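Local coordinates for protein carboxylesterase (Alcaligenes sp., PDB 2WKW) that probably hydrolyses carboxylic esters, as an alpha/beta-hydrolase-type esterase, and binds a benzodiazepine acetic acid in its active-site pocket, at residues A[63-68]-A[201-206]; A[145-150]-A[295-300]. All blocks are in the same frame, centred on the assembly; numbering follows the deposited sequence. Where two conformers were deposited one is given.

Contact 1: A[63-68]-A[201-206]; sequences YPITLI and VLLSHS. With W22 ([(2S)-4-methyl-3-oxo-2,3,4,5-tetrahydro-1H-1,4-benzodiazepin-2-yl]acetic acid), chain C.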
loop_
_atom_site.group_PDB
_atom_site.type_symbol
_atom_site.label_atom_id
_atom_site.label_comp_id
_atom_site.label_asym_id
_atom_site.label_seq_id
_atom_site.Cartn_x
_atom_site.Cartn_y
_atom_site.Cartn_z
ATOM N N TYR A 63 -0.986 16.814 -18.970
ATOM C CA TYR A 63 -0.344 16.743 -17.654
ATOM C C TYR A 63 -1.079 15.797 -16.703
ATOM O O TYR A 63 -2.271 15.994 -16.425
ATOM C CB TYR A 63 -0.234 18.138 -17.042
ATOM C CG TYR A 63 0.482 19.098 -17.962
ATOM C CD1 TYR A 63 1.837 18.937 -18.242
ATOM C CD2 TYR A 63 -0.203 20.149 -18.582
ATOM C CE1 TYR A 63 2.507 19.809 -19.100
ATOM C CE2 TYR A 63 0.460 21.023 -19.442
ATOM C CZ TYR A 63 1.810 20.843 -19.694
ATOM O OH TYR A 63 2.476 21.699 -20.541
ATOM N N PRO A 64 -0.376 14.757 -16.216
ATOM C CA PRO A 64 -0.946 13.900 -15.169
ATOM C C PRO A 64 -1.003 14.641 -13.836
ATOM O O PRO A 64 -0.261 15.601 -13.619
ATOM C CB PRO A 64 0.066 12.748 -15.058
ATOM C CG PRO A 64 0.868 12.793 -16.325
ATOM C CD PRO A 64 0.946 14.272 -16.653
ATOM N N ILE A 65 -1.873 14.175 -12.943
ATOM C CA ILE A 65 -1.910 14.688 -11.591
ATOM C C ILE A 65 -1.253 13.653 -10.669
ATOM O O ILE A 65 -1.572 12.451 -10.729
ATOM C CB ILE A 65 -3.376 14.983 -11.128
ATOM C CG1 ILE A 65 -4.078 15.908 -12.153
ATOM C CG2 ILE A 65 -3.369 15.574 -9.697
ATOM C CD1 ILE A 65 -5.596 16.125 -11.902
ATOM N N THR A 66 -0.321 14.118 -9.847
ATOM C CA THR A 66 0.319 13.265 -8.841
ATOM C C THR A 66 -0.292 13.580 -7.470
ATOM O O THR A 66 -0.238 14.724 -7.004
ATOM C CB THR A 66 1.843 13.462 -8.827
ATOM O OG1 THR A 66 2.387 13.063 -10.102
ATOM C CG2 THR A 66 2.485 12.625 -7.701
ATOM N N LEU A 67 -0.889 12.562 -6.846
ATOM C CA LEU A 67 -1.629 12.750 -5.597
ATOM C C LEU A 67 -0.782 12.299 -4.401
ATOM O O LEU A 67 -0.289 11.171 -4.369
ATOM C CB LEU A 67 -2.978 12.024 -5.641
ATOM C CG LEU A 67 -4.046 12.464 -6.661
ATOM C CD1 LEU A 67 -3.805 11.865 -8.032
ATOM C CD2 LEU A 67 -5.443 12.074 -6.176
ATOM N N ILE A 68 -0.617 13.202 -3.433
ATOM C CA ILE A 68 0.348 13.061 -2.327
ATOM C C ILE A 68 -0.343 13.171 -0.958
ATOM O O ILE A 68 -0.747 14.265 -0.531
ATOM C CB ILE A 68 1.470 14.122 -2.449
ATOM C CG1 ILE A 68 2.082 14.073 -3.859
ATOM C CG2 ILE A 68 2.546 13.899 -1.395
ATOM C CD1 ILE A 68 2.735 15.406 -4.326
ATOM N N VAL A 201 1.088 17.889 -12.451
ATOM C CA VAL A 201 0.536 18.691 -11.401
ATOM C C VAL A 201 0.770 17.938 -10.082
ATOM O O VAL A 201 0.364 16.775 -9.940
ATOM C CB VAL A 201 -0.978 18.934 -11.624
ATOM C CG1 VAL A 201 -1.556 19.743 -10.494
ATOM C CG2 VAL A 201 -1.211 19.641 -12.980
ATOM N N LEU A 202 1.422 18.598 -9.126
ATOM C CA LEU A 202 1.574 18.011 -7.787
ATOM C C LEU A 202 0.454 18.477 -6.875
ATOM O O LEU A 202 0.273 19.688 -6.662
ATOM C CB LEU A 202 2.935 18.348 -7.169
ATOM C CG LEU A 202 4.183 18.015 -7.987
ATOM C CD1 LEU A 202 5.432 18.555 -7.264
ATOM C CD2 LEU A 202 4.290 16.503 -8.248
ATOM N N LEU A 203 -0.298 17.512 -6.342
ATOM C CA LEU A 203 -1.395 17.809 -5.425
ATOM C C LEU A 203 -1.145 17.108 -4.100
ATOM O O LEU A 203 -1.071 15.868 -4.037
ATOM C CB LEU A 203 -2.747 17.384 -6.042
ATOM C CG LEU A 203 -4.077 17.725 -5.337
ATOM C CD1 LEU A 203 -5.272 17.657 -6.321
ATOM C CD2 LEU A 203 -4.338 16.794 -4.171
ATOM N N SER A 204 -1.012 17.894 -3.037
ATOM C CA SER A 204 -0.591 17.347 -1.738
ATOM C C SER A 204 -1.552 17.782 -0.628
ATOM O O SER A 204 -2.517 18.518 -0.883
ATOM C CB SER A 204 0.856 17.767 -1.434
ATOM O OG SER A 204 0.915 19.161 -1.166
ATOM N N HIS A 205 -1.307 17.319 0.594
ATOM C CA HIS A 205 -2.300 17.421 1.663
ATOM C C HIS A 205 -1.634 17.488 3.024
ATOM O O HIS A 205 -0.857 16.598 3.367
ATOM C CB HIS A 205 -3.263 16.203 1.629
ATOM C CG HIS A 205 -4.362 16.272 2.640
ATOM N ND1 HIS A 205 -4.733 15.195 3.416
ATOM C CD2 HIS A 205 -5.181 17.293 2.995
ATOM C CE1 HIS A 205 -5.725 15.551 4.214
ATOM N NE2 HIS A 205 -6.029 16.813 3.964
ATOM N N SER A 206 -1.944 18.547 3.783
ATOM C CA SER A 206 -1.677 18.597 5.223
ATOM C C SER A 206 -0.167 18.472 5.508
ATOM O O SER A 206 0.601 19.359 5.134
ATOM C CB SER A 206 -2.501 17.522 5.940
ATOM O OG SER A 206 -2.700 17.869 7.303
HETATM O O1 W22 C . -1.152 15.440 7.960
HETATM C C9 W22 C . -2.011 15.662 8.822
HETATM C C10 W22 C . -1.783 16.627 9.974
HETATM C C11 W22 C . -0.577 17.565 9.755
HETATM C C12 W22 C . -0.716 18.769 10.677
HETATM O O3 W22 C . -1.851 19.176 11.021
HETATM O O2 W22 C . 0.327 19.319 11.077
HETATM N N1 W22 C . -3.219 15.074 8.791
HETATM C C8 W22 C . -3.622 14.141 7.738
HETATM C C7 W22 C . -4.243 15.341 9.792
HETATM C C4 W22 C . -3.833 14.809 11.147
HETATM C C5 W22 C . -2.624 15.131 11.791
HETATM N N2 W22 C . -1.660 15.953 11.258
HETATM C C3 W22 C . -4.748 13.944 11.748
HETATM C C2 W22 C . -4.464 13.398 12.980
HETATM C C1 W22 C . -3.269 13.698 13.637
HETATM C C6 W22 C . -2.347 14.563 13.042
#
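Strands 65-68 and 201-205 run parallel, their short axes 17° apart and 4.7 Å at closest approach, and four backbone hydrogen bonds join them from Pro64 O to Leu203 O; the straightest, from Thr66 N to Val201 O, is 2.7 Å long. On one face of the sheet Ile65 meets Val201 and Leu203. Its CG2 lies anti to the backbone N (CG1 has chi1 -53°), and this methyl rests 4.1 Å from Leu203 CB. Leu314 and Ile317 of helix 306-321 cover the same isoleucine. These are neighbouring central strands of the parallel part of an alpha/beta-hydrolase sheet, and strand 201-205 leads straight into the sharp turn at Ser206, the probable nucleophile elbow of such enzymes, where positive phi (61°) marks the strained corner. On the other face, with Thr66 and Ile68, Leu202 reaches over with one branch, CD2 standing 3.9 Å from Thr66 CB, while Ile68 sends CD1 back to within 4.1 Å of Leu202 CB. The hydroxyl of Thr66 turns instead to Thr200. Nearer the turn, Ile68 CB packs against Ser204 CB at 3.8 Å; Ser204 OG bonds to Ser208 O, while Ser208 OG has the Ile68 and His205 carbonyls both in reach of its single proton.

Contact 2: A[145-150]-A[295-300]; sequences FRFGPR and GNSHMM. With W22 ([(2S)-4-methyl-3-oxo-2,3,4,5-tetrahydro-1H-1,4-benzodiazepin-2-yl]acetic acid), chain C.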
loop_
_atom_site.group_PDB
_atom_site.type_symbol
_atom_site.label_atom_id
_atom_site.label_comp_id
_atom_site.label_asym_id
_atom_site.label_seq_id
_atom_site.Cartn_x
_atom_site.Cartn_y
_atom_site.Cartn_z
ATOM N N PHE A 145 -9.265 16.938 12.248
ATOM C CA PHE A 145 -9.984 16.849 10.966
ATOM C C PHE A 145 -11.132 17.865 10.912
ATOM O O PHE A 145 -11.711 18.089 9.844
ATOM C CB PHE A 145 -10.560 15.444 10.741
ATOM C CG PHE A 145 -9.530 14.368 10.411
ATOM C CD1 PHE A 145 -8.379 14.658 9.687
ATOM C CD2 PHE A 145 -9.767 13.039 10.768
ATOM C CE1 PHE A 145 -7.475 13.636 9.351
ATOM C CE2 PHE A 145 -8.861 12.017 10.434
ATOM C CZ PHE A 145 -7.721 12.321 9.726
ATOM N N ARG A 146 -11.471 18.438 12.073
ATOM C CA ARG A 146 -12.584 19.397 12.230
ATOM C C ARG A 146 -13.946 18.786 11.899
ATOM O O ARG A 146 -14.803 19.438 11.291
ATOM C CB ARG A 146 -12.346 20.702 11.444
ATOM C CG ARG A 146 -10.951 21.334 11.655
ATOM C CD ARG A 146 -10.879 22.805 11.111
ATOM N NE ARG A 146 -11.350 22.891 9.726
ATOM C CZ ARG A 146 -10.675 22.456 8.658
ATOM N NH1 ARG A 146 -9.461 21.913 8.785
ATOM N NH2 ARG A 146 -11.222 22.561 7.451
ATOM N N PHE A 147 -14.153 17.532 12.293
ATOM C CA PHE A 147 -15.489 16.942 12.178
ATOM C C PHE A 147 -16.464 17.616 13.158
ATOM O O PHE A 147 -17.683 17.600 12.949
ATOM C CB PHE A 147 -15.456 15.435 12.458
ATOM C CG PHE A 147 -14.635 14.634 11.474
ATOM C CD1 PHE A 147 -14.312 15.144 10.210
ATOM C CD2 PHE A 147 -14.212 13.346 11.809
ATOM C CE1 PHE A 147 -13.553 14.386 9.300
ATOM C CE2 PHE A 147 -13.469 12.574 10.905
ATOM C CZ PHE A 147 -13.140 13.098 9.644
ATOM N N GLY A 148 -15.904 18.169 14.232
ATOM C CA GLY A 148 -16.651 18.793 15.329
ATOM C C GLY A 148 -15.654 19.301 16.362
ATOM O O GLY A 148 -14.437 19.068 16.215
ATOM N N PRO A 149 -16.141 20.002 17.415
ATOM C CA PRO A 149 -15.215 20.639 18.369
ATOM C C PRO A 149 -14.402 19.611 19.148
ATOM O O PRO A 149 -13.181 19.760 19.290
ATOM C CB PRO A 149 -16.150 21.438 19.313
ATOM C CG PRO A 149 -17.491 21.450 18.638
ATOM C CD PRO A 149 -17.553 20.215 17.786
ATOM N N ARG A 150 -15.071 18.554 19.609
ATOM C CA ARG A 150 -14.436 17.488 20.362
ATOM C C ARG A 150 -15.124 16.168 20.047
ATOM O O ARG A 150 -16.349 16.123 19.895
ATOM C CB ARG A 150 -14.546 17.758 21.870
ATOM C CG ARG A 150 -13.513 18.759 22.391
ATOM C CD ARG A 150 -13.412 18.766 23.915
ATOM N NE ARG A 150 -12.588 17.667 24.429
ATOM C CZ ARG A 150 -11.355 17.798 24.919
ATOM N NH1 ARG A 150 -10.770 18.989 24.976
ATOM N NH2 ARG A 150 -10.705 16.729 25.358
ATOM N N GLY A 295 -19.215 23.398 5.140
ATOM C CA GLY A 295 -19.143 22.158 5.918
ATOM C C GLY A 295 -17.959 21.234 5.651
ATOM O O GLY A 295 -17.818 20.202 6.314
ATOM N N ASN A 296 -17.088 21.594 4.715
ATOM C CA ASN A 296 -15.962 20.703 4.411
ATOM C C ASN A 296 -14.973 20.547 5.544
ATOM O O ASN A 296 -14.571 21.539 6.176
ATOM C CB ASN A 296 -15.217 21.132 3.146
ATOM C CG ASN A 296 -15.965 20.751 1.898
ATOM O OD1 ASN A 296 -16.612 21.592 1.284
ATOM N ND2 ASN A 296 -15.916 19.461 1.531
ATOM N N SER A 297 -14.566 19.296 5.762
ATOM C CA SER A 297 -13.606 18.936 6.798
ATOM C C SER A 297 -12.199 18.965 6.203
ATOM O O SER A 297 -12.023 19.313 5.025
ATOM C CB SER A 297 -13.921 17.514 7.291
ATOM O OG SER A 297 -13.601 16.561 6.291
ATOM N N HIS A 298 -11.210 18.576 7.012
ATOM C CA HIS A 298 -9.804 18.465 6.579
ATOM C C HIS A 298 -9.651 17.355 5.531
ATOM O O HIS A 298 -8.752 17.400 4.670
ATOM C CB HIS A 298 -8.905 18.183 7.805
ATOM C CG HIS A 298 -7.444 18.151 7.501
ATOM N ND1 HIS A 298 -6.794 19.185 6.869
ATOM C CD2 HIS A 298 -6.500 17.204 7.744
ATOM C CE1 HIS A 298 -5.515 18.880 6.722
ATOM N NE2 HIS A 298 -5.310 17.682 7.247
ATOM N N MET A 299 -10.551 16.375 5.600
ATOM C CA MET A 299 -10.552 15.247 4.671
ATOM C C MET A 299 -11.530 15.521 3.534
ATOM O O MET A 299 -12.382 14.681 3.228
ATOM C CB MET A 299 -10.960 13.963 5.397
ATOM C CG MET A 299 -9.984 13.552 6.504
ATOM S SD MET A 299 -8.300 13.259 5.877
ATOM C CE MET A 299 -8.537 11.750 4.923
ATOM N N MET A 300 -11.390 16.691 2.902
ATOM C CA MET A 300 -12.382 17.177 1.928
ATOM C C MET A 300 -12.477 16.288 0.675
ATOM O O MET A 300 -13.535 16.245 0.023
ATOM C CB MET A 300 -12.116 18.653 1.546
ATOM C CG MET A 300 -10.811 18.875 0.787
ATOM S SD MET A 300 -10.547 20.626 0.417
ATOM C CE MET A 300 -10.296 21.270 2.076
HETATM O O1 W22 C . -1.152 15.440 7.960
HETATM C C9 W22 C . -2.011 15.662 8.822
HETATM C C10 W22 C . -1.783 16.627 9.974
HETATM C C11 W22 C . -0.577 17.565 9.755
HETATM C C12 W22 C . -0.716 18.769 10.677
HETATM O O3 W22 C . -1.851 19.176 11.021
HETATM O O2 W22 C . 0.327 19.319 11.077
HETATM N N1 W22 C . -3.219 15.074 8.791
HETATM C C8 W22 C . -3.622 14.141 7.738
HETATM C C7 W22 C . -4.243 15.341 9.792
HETATM C C4 W22 C . -3.833 14.809 11.147
HETATM C C5 W22 C . -2.624 15.131 11.791
HETATM N N2 W22 C . -1.660 15.953 11.258
HETATM C C3 W22 C . -4.748 13.944 11.748
HETATM C C2 W22 C . -4.464 13.398 12.980
HETATM C C1 W22 C . -3.269 13.698 13.637
HETATM C C6 W22 C . -2.347 14.563 13.042
HETATM O O HOH W 1 -16.699 19.152 8.963
HETATM O O HOH W 2 -15.356 21.344 9.027
#
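The Phe145 ring has Met299 CG over one face, 3.8 Å from its centroid and 15° off the normal, a CH-pi contact. Met299 SD follows obliquely in a Met-aromatic contact, 3.6 Å from Phe145 CE1, because the methionine chain bends at chi2 (-60°). At the ring's edge, near its plane, comes His298 CD2, 3.7 Å from Phe145 CD1, edge to edge with the imidazole. Phe147 carries Phe145 CB over one face and takes Ser297 CB at its edge. Between the backbones, His298 N gives a nearly straight hydrogen bond of 2.9 Å to Phe145 O; one water lies between Arg146 O and Gly295 O and a second between Arg146 O and Asn296 O, each able to donate but with fewer protons than acceptors nearby. Arg146, in a Schellman motif closing helix 138-144, bends at chi3 and brings NH1 within 3.9 Å of His298 CB, its guanidinium turned 68° from the imidazole. Phe145 and His298 line one side of the W22 site: Phe145 CE1 and His298 CD2 each lie 3.6 Å from the ligand, at C3 and C7 respectively. An alanine in place of Phe145 would leave Met299 without its ring and is likely to let the imidazole edge and the benzodiazepine shift for want of a neighbour. Glu230 takes both His298 ND1 and, in a salt bridge, Arg146 NH2, while His298 NE2 probably hydrogen-bonds to Ser206 OG: a Ser-His-Glu set consistent with a catalytic triad, the acid following strand 223-229 rather than the more usual next strand, with the arginine as a probable second-shell residue that helps orient the carboxylate.

In the fold
Along the chain the two contacts interleave: 63-68, then 145-150, then 201-206, then 295-300. Their centres lie about 21 Å apart, contact 1 about 8 Å from the centre of the chain in the mixed sheet, contact 2 about 17 Å out in loops that follow helix 138-144 and strand 283-287. They meet where strand 200-205 ends, through the Ser206-His298 pair and through His205 NE2, which probably bonds to His298 O, 2.9 Å away. Both contacts touch W22, consistent with an active site in which the turn after strand 200-205 offers the probable nucleophile and the outer loops the probable histidine and part of the ligand site.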